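Local coordinates for protein Two-component system sensor histidine kinase (Bacteroides thetaiotaomicron, PDB 3OTT) that probably serves as a membrane sensor kinase that phosphorylates itself on histidine and regulates transcription, this extracellular propeller-bearing part apparently sensing saccharides, at residues 224-236 and 247-259. Residues are numbered along the deposited sequence; the frame is centred on the assembly and turned at random.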
loop_
_atom_site.group_PDB
_atom_site.type_symbol
_atom_site.label_atom_id
_atom_site.label_comp_id
_atom_site.label_asym_id
_atom_site.label_seq_id
_atom_site.Cartn_x
_atom_site.Cartn_y
_atom_site.Cartn_z
ATOM N N LYS B 224 28.676 -12.172 11.087
ATOM C CA LYS B 224 28.836 -12.174 12.521
ATOM C C LYS B 224 28.509 -13.581 13.025
ATOM O O LYS B 224 27.531 -14.189 12.608
ATOM C CB LYS B 224 27.881 -11.161 13.106
ATOM C CG LYS B 224 28.174 -10.782 14.511
ATOM C CD LYS B 224 27.113 -9.800 15.057
ATOM C CE LYS B 224 26.872 -10.114 16.542
ATOM N NZ LYS B 224 25.673 -9.438 17.119
ATOM N N GLN B 225 29.375 -14.098 13.886
ATOM C CA GLN B 225 29.146 -15.353 14.596
ATOM C C GLN B 225 28.373 -14.990 15.840
ATOM O O GLN B 225 28.970 -14.718 16.892
ATOM C CB GLN B 225 30.476 -15.961 14.997
ATOM C CG GLN B 225 30.722 -17.340 14.559
ATOM C CD GLN B 225 32.046 -17.831 15.127
ATOM O OE1 GLN B 225 32.195 -17.993 16.362
ATOM N NE2 GLN B 225 33.043 -18.003 14.242
ATOM N N THR B 226 27.054 -14.949 15.714
ATOM C CA THR B 226 26.188 -14.540 16.801
ATOM C C THR B 226 26.086 -15.538 17.971
ATOM O O THR B 226 25.976 -15.113 19.113
ATOM C CB THR B 226 24.771 -14.253 16.287
ATOM O OG1 THR B 226 24.851 -13.407 15.124
ATOM C CG2 THR B 226 23.917 -13.611 17.390
ATOM N N GLU B 227 26.072 -16.839 17.694
ATOM C CA GLU B 227 26.043 -17.841 18.751
ATOM C C GLU B 227 26.885 -19.052 18.299
ATOM O O GLU B 227 27.008 -19.317 17.109
ATOM C CB GLU B 227 24.614 -18.316 19.045
ATOM C CG GLU B 227 23.601 -17.233 19.347
ATOM C CD GLU B 227 23.905 -16.470 20.653
ATOM O OE1 GLU B 227 24.609 -17.015 21.546
ATOM O OE2 GLU B 227 23.440 -15.311 20.776
ATOM N N ALA B 228 27.482 -19.756 19.260
ATOM C CA ALA B 228 28.274 -20.947 19.014
ATOM C C ALA B 228 27.753 -21.971 20.018
ATOM O O ALA B 228 27.784 -21.748 21.222
ATOM C CB ALA B 228 29.799 -20.650 19.198
ATOM N N PHE B 229 27.154 -23.040 19.508
ATOM C CA PHE B 229 26.463 -24.009 20.334
ATOM C C PHE B 229 27.001 -25.343 19.870
ATOM O O PHE B 229 26.359 -26.006 19.040
ATOM C CB PHE B 229 24.983 -24.027 19.960
ATOM C CG PHE B 229 24.196 -22.788 20.344
ATOM C CD1 PHE B 229 24.530 -22.007 21.453
ATOM C CD2 PHE B 229 23.042 -22.469 19.648
ATOM C CE1 PHE B 229 23.754 -20.881 21.828
ATOM C CE2 PHE B 229 22.259 -21.347 20.015
ATOM C CZ PHE B 229 22.632 -20.552 21.117
ATOM N N HIS B 230 28.163 -25.731 20.344
ATOM C CA HIS B 230 28.786 -27.017 19.985
ATOM C C HIS B 230 27.862 -28.221 20.189
ATOM O O HIS B 230 27.071 -28.236 21.168
ATOM C CB HIS B 230 29.985 -27.200 20.885
ATOM C CG HIS B 230 30.772 -28.424 20.598
ATOM N ND1 HIS B 230 31.183 -29.282 21.595
ATOM C CD2 HIS B 230 31.225 -28.943 19.429
ATOM C CE1 HIS B 230 31.872 -30.270 21.052
ATOM N NE2 HIS B 230 31.909 -30.088 19.741
ATOM N N ASN B 231 27.954 -29.228 19.310
ATOM C CA ASN B 231 27.041 -30.419 19.359
ATOM C C ASN B 231 25.520 -30.071 19.321
ATOM O O ASN B 231 24.663 -30.915 19.656
ATOM C CB ASN B 231 27.312 -31.337 20.572
ATOM C CG ASN B 231 28.688 -32.048 20.509
ATOM O OD1 ASN B 231 29.249 -32.294 19.420
ATOM N ND2 ASN B 231 29.232 -32.369 21.682
ATOM N N ASN B 232 25.183 -28.848 18.924
ATOM C CA ASN B 232 23.769 -28.512 18.696
ATOM C C ASN B 232 23.677 -28.029 17.251
ATOM O O ASN B 232 24.664 -27.592 16.692
ATOM C CB ASN B 232 23.304 -27.459 19.702
ATOM C CG ASN B 232 21.771 -27.520 20.011
ATOM O OD1 ASN B 232 20.980 -28.267 19.362
ATOM N ND2 ASN B 232 21.349 -26.714 21.009
ATOM N N SER B 233 22.562 -28.205 16.584
ATOM C CA SER B 233 22.426 -27.616 15.260
ATOM C C SER B 233 21.152 -26.807 15.225
ATOM O O SER B 233 20.177 -27.130 15.900
ATOM C CB SER B 233 22.377 -28.675 14.174
ATOM O OG SER B 233 21.449 -29.651 14.560
ATOM N N ILE B 234 21.185 -25.725 14.468
ATOM C CA ILE B 234 20.027 -24.937 14.274
ATOM C C ILE B 234 19.245 -25.526 13.120
ATOM O O ILE B 234 19.765 -25.621 12.002
ATOM C CB ILE B 234 20.387 -23.521 13.939
ATOM C CG1 ILE B 234 21.246 -22.915 15.045
ATOM C CG2 ILE B 234 19.103 -22.664 13.736
ATOM C CD1 ILE B 234 20.493 -22.423 16.135
ATOM N N LYS B 235 18.001 -25.914 13.383
ATOM C CA LYS B 235 17.131 -26.548 12.370
ATOM C C LYS B 235 16.078 -25.614 11.786
ATOM O O LYS B 235 15.562 -25.844 10.691
ATOM C CB LYS B 235 16.408 -27.746 12.988
ATOM C CG LYS B 235 17.330 -28.671 13.724
ATOM C CD LYS B 235 16.743 -30.073 13.892
ATOM C CE LYS B 235 17.849 -31.156 14.030
ATOM N NZ LYS B 235 19.006 -31.065 13.011
ATOM N N SER B 236 15.702 -24.582 12.521
ATOM C CA SER B 236 14.608 -23.735 12.047
ATOM C C SER B 236 14.696 -22.360 12.665
ATOM O O SER B 236 15.237 -22.208 13.738
ATOM C CB SER B 236 13.263 -24.380 12.441
ATOM O OG SER B 236 13.316 -24.779 13.828
ATOM N N ALA B 247 15.118 -19.610 17.539
ATOM C CA ALA B 247 15.957 -20.600 16.877
ATOM C C ALA B 247 15.581 -21.983 17.377
ATOM O O ALA B 247 15.620 -22.228 18.590
ATOM C CB ALA B 247 17.456 -20.307 17.137
ATOM N N GLY B 248 15.209 -22.876 16.468
ATOM C CA GLY B 248 14.833 -24.245 16.859
ATOM C C GLY B 248 15.996 -25.183 16.667
ATOM O O GLY B 248 16.634 -25.211 15.612
ATOM N N THR B 249 16.318 -25.942 17.713
ATOM C CA THR B 249 17.497 -26.777 17.677
ATOM C C THR B 249 17.079 -28.213 17.903
ATOM O O THR B 249 15.913 -28.506 18.020
ATOM C CB THR B 249 18.569 -26.308 18.735
ATOM O OG1 THR B 249 18.160 -26.689 20.055
ATOM C CG2 THR B 249 18.766 -24.766 18.705
ATOM N N ASP B 250 18.046 -29.098 18.030
ATOM C CA ASP B 250 17.767 -30.369 18.617
ATOM C C ASP B 250 17.880 -30.384 20.118
ATOM O O ASP B 250 17.763 -31.456 20.708
ATOM C CB ASP B 250 18.599 -31.507 18.029
ATOM C CG ASP B 250 19.941 -31.094 17.689
ATOM O OD1 ASP B 250 20.746 -30.838 18.606
ATOM O OD2 ASP B 250 20.199 -31.046 16.472
ATOM N N ASN B 251 18.051 -29.235 20.757
ATOM C CA ASN B 251 17.995 -29.240 22.240
ATOM C C ASN B 251 17.196 -28.049 22.693
ATOM O O ASN B 251 17.640 -27.246 23.552
ATOM C CB ASN B 251 19.393 -29.331 22.879
ATOM C CG ASN B 251 19.357 -29.464 24.449
ATOM O OD1 ASN B 251 18.546 -30.210 25.026
ATOM N ND2 ASN B 251 20.271 -28.720 25.137
ATOM N N GLY B 252 16.029 -27.901 22.046
ATOM C CA GLY B 252 15.028 -26.932 22.449
ATOM C C GLY B 252 15.117 -25.640 21.673
ATOM O O GLY B 252 15.760 -25.552 20.642
ATOM N N LEU B 253 14.461 -24.638 22.224
ATOM C CA LEU B 253 14.255 -23.328 21.644
ATOM C C LEU B 253 15.114 -22.244 22.300
ATOM O O LEU B 253 15.198 -22.171 23.515
ATOM C CB LEU B 253 12.749 -22.937 21.813
ATOM C CG LEU B 253 12.278 -21.568 21.296
ATOM C CD1 LEU B 253 12.408 -21.375 19.784
ATOM C CD2 LEU B 253 10.865 -21.375 21.752
ATOM N N TYR B 254 15.749 -21.415 21.472
ATOM C CA TYR B 254 16.530 -20.297 21.948
ATOM C C TYR B 254 15.879 -19.070 21.375
ATOM O O TYR B 254 15.359 -19.094 20.245
ATOM C CB TYR B 254 17.961 -20.348 21.479
ATOM C CG TYR B 254 18.782 -21.389 22.198
ATOM C CD1 TYR B 254 18.726 -22.707 21.805
ATOM C CD2 TYR B 254 19.627 -21.046 23.286
ATOM C CE1 TYR B 254 19.509 -23.661 22.406
ATOM C CE2 TYR B 254 20.407 -22.018 23.934
ATOM C CZ TYR B 254 20.340 -23.329 23.468
ATOM O OH TYR B 254 21.005 -24.378 24.068
ATOM N N VAL B 255 15.850 -18.032 22.199
ATOM C CA VAL B 255 15.197 -16.798 21.835
ATOM C C VAL B 255 16.255 -15.685 21.993
ATOM O O VAL B 255 16.763 -15.459 23.086
ATOM C CB VAL B 255 13.929 -16.521 22.764
ATOM C CG1 VAL B 255 13.302 -15.203 22.503
ATOM C CG2 VAL B 255 12.888 -17.563 22.656
ATOM N N TYR B 256 16.528 -14.972 20.893
ATOM C CA TYR B 256 17.560 -13.919 20.851
ATOM C C TYR B 256 16.892 -12.552 20.753
ATOM O O TYR B 256 16.016 -12.294 19.869
ATOM C CB TYR B 256 18.489 -14.176 19.619
ATOM C CG TYR B 256 19.510 -13.051 19.381
ATOM C CD1 TYR B 256 19.163 -11.952 18.638
ATOM C CD2 TYR B 256 20.814 -13.076 19.986
ATOM C CE1 TYR B 256 20.068 -10.890 18.410
ATOM C CE2 TYR B 256 21.704 -12.008 19.795
ATOM C CZ TYR B 256 21.309 -10.926 18.992
ATOM O OH TYR B 256 22.107 -9.869 18.751
ATOM N N HIS B 257 17.326 -11.644 21.598
ATOM C CA HIS B 257 16.765 -10.309 21.586
ATOM C C HIS B 257 17.856 -9.349 21.136
ATOM O O HIS B 257 17.745 -8.800 20.035
ATOM C CB HIS B 257 16.122 -9.942 22.942
ATOM C CG HIS B 257 15.752 -8.488 23.066
ATOM N ND1 HIS B 257 14.746 -7.895 22.316
ATOM C CD2 HIS B 257 16.248 -7.514 23.865
ATOM C CE1 HIS B 257 14.655 -6.615 22.632
ATOM N NE2 HIS B 257 15.545 -6.362 23.578
ATOM N N ASN B 258 18.916 -9.181 21.940
ATOM C CA ASN B 258 20.140 -8.495 21.480
ATOM C C ASN B 258 21.413 -9.114 22.140
ATOM O O ASN B 258 21.290 -10.072 22.932
ATOM C CB ASN B 258 20.057 -6.939 21.623
ATOM C CG ASN B 258 19.861 -6.494 23.053
ATOM O OD1 ASN B 258 20.279 -7.187 23.987
ATOM N ND2 ASN B 258 19.196 -5.347 23.250
ATOM N N ASP B 259 22.596 -8.592 21.828
ATOM C CA ASP B 259 23.848 -9.120 22.427
ATOM C C ASP B 259 23.929 -8.952 23.926
ATOM O O ASP B 259 24.631 -9.740 24.574
ATOM C CB ASP B 259 25.128 -8.464 21.849
ATOM C CG ASP B 259 25.481 -8.979 20.457
ATOM O OD1 ASP B 259 26.614 -8.744 19.978
ATOM O OD2 ASP B 259 24.647 -9.643 19.828
#
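Phe-229 and Tyr-254 stack face to face, their ring centroids 4.4 Å apart and their planes inclined at 26°. The opposite face of the Phe-229 ring carries CB of Glu-227, and His-265 stacks with Tyr-254; flat rings suit this place, since they can be covered on their faces where two blades meet. The buried amide of Asn-232 crosses Thr-249 at about a right angle, with ND2 oblique to the Tyr-254 ring and OD1 taking a weak bond from Asp-250 N. Further along, Tyr-256 presents the edge of its ring to OE2 of Glu-227, while CG2 of Thr-226 lies obliquely against it and OG1 bonds Gln-215 OE1. Asp-259 OD2 also sits at this ring's edge and is gripped twice: on its anti side by OH of Tyr-256, and on its syn side by NZ of Lys-224, a salt bridge of 2.9 Å. The long lysine chain reaches across to the carboxylate.

At the other end the two segments are joined by backbone. Gly-248 O receives Lys-235 N at 2.7 Å. Ser-236 N lies 3.3 Å from Gly-248 O and bonds it too, which makes a classic beta bulge; Gly-248 N returns a nearly straight bond (176°) to Ser-236 O. Glycine suits this position because a CB would collide with Ser-236 OG, itself hydrogen-bonded to the backbone O of Ile-281. Ser-233 OG bonds Asp-250 OD2 at 2.7 Å, and Lys-235 NZ adds a long salt bridge to the same oxygen.

Thr-249 OG1 accepts from Asn-251 N at 2.6 Å, an ST turn, and donates to Gly-252 O, while CG2 packs on Ile-234 CD1. A valine here would probably leave Asn-251 N without this acceptor and Gly-252 O without the hydroxyl's bond.

Passing from the outermost strand of one four-stranded blade, 222-229, to the first of the next, 232-239, which pairs with 245-249, is typical of a beta-propeller.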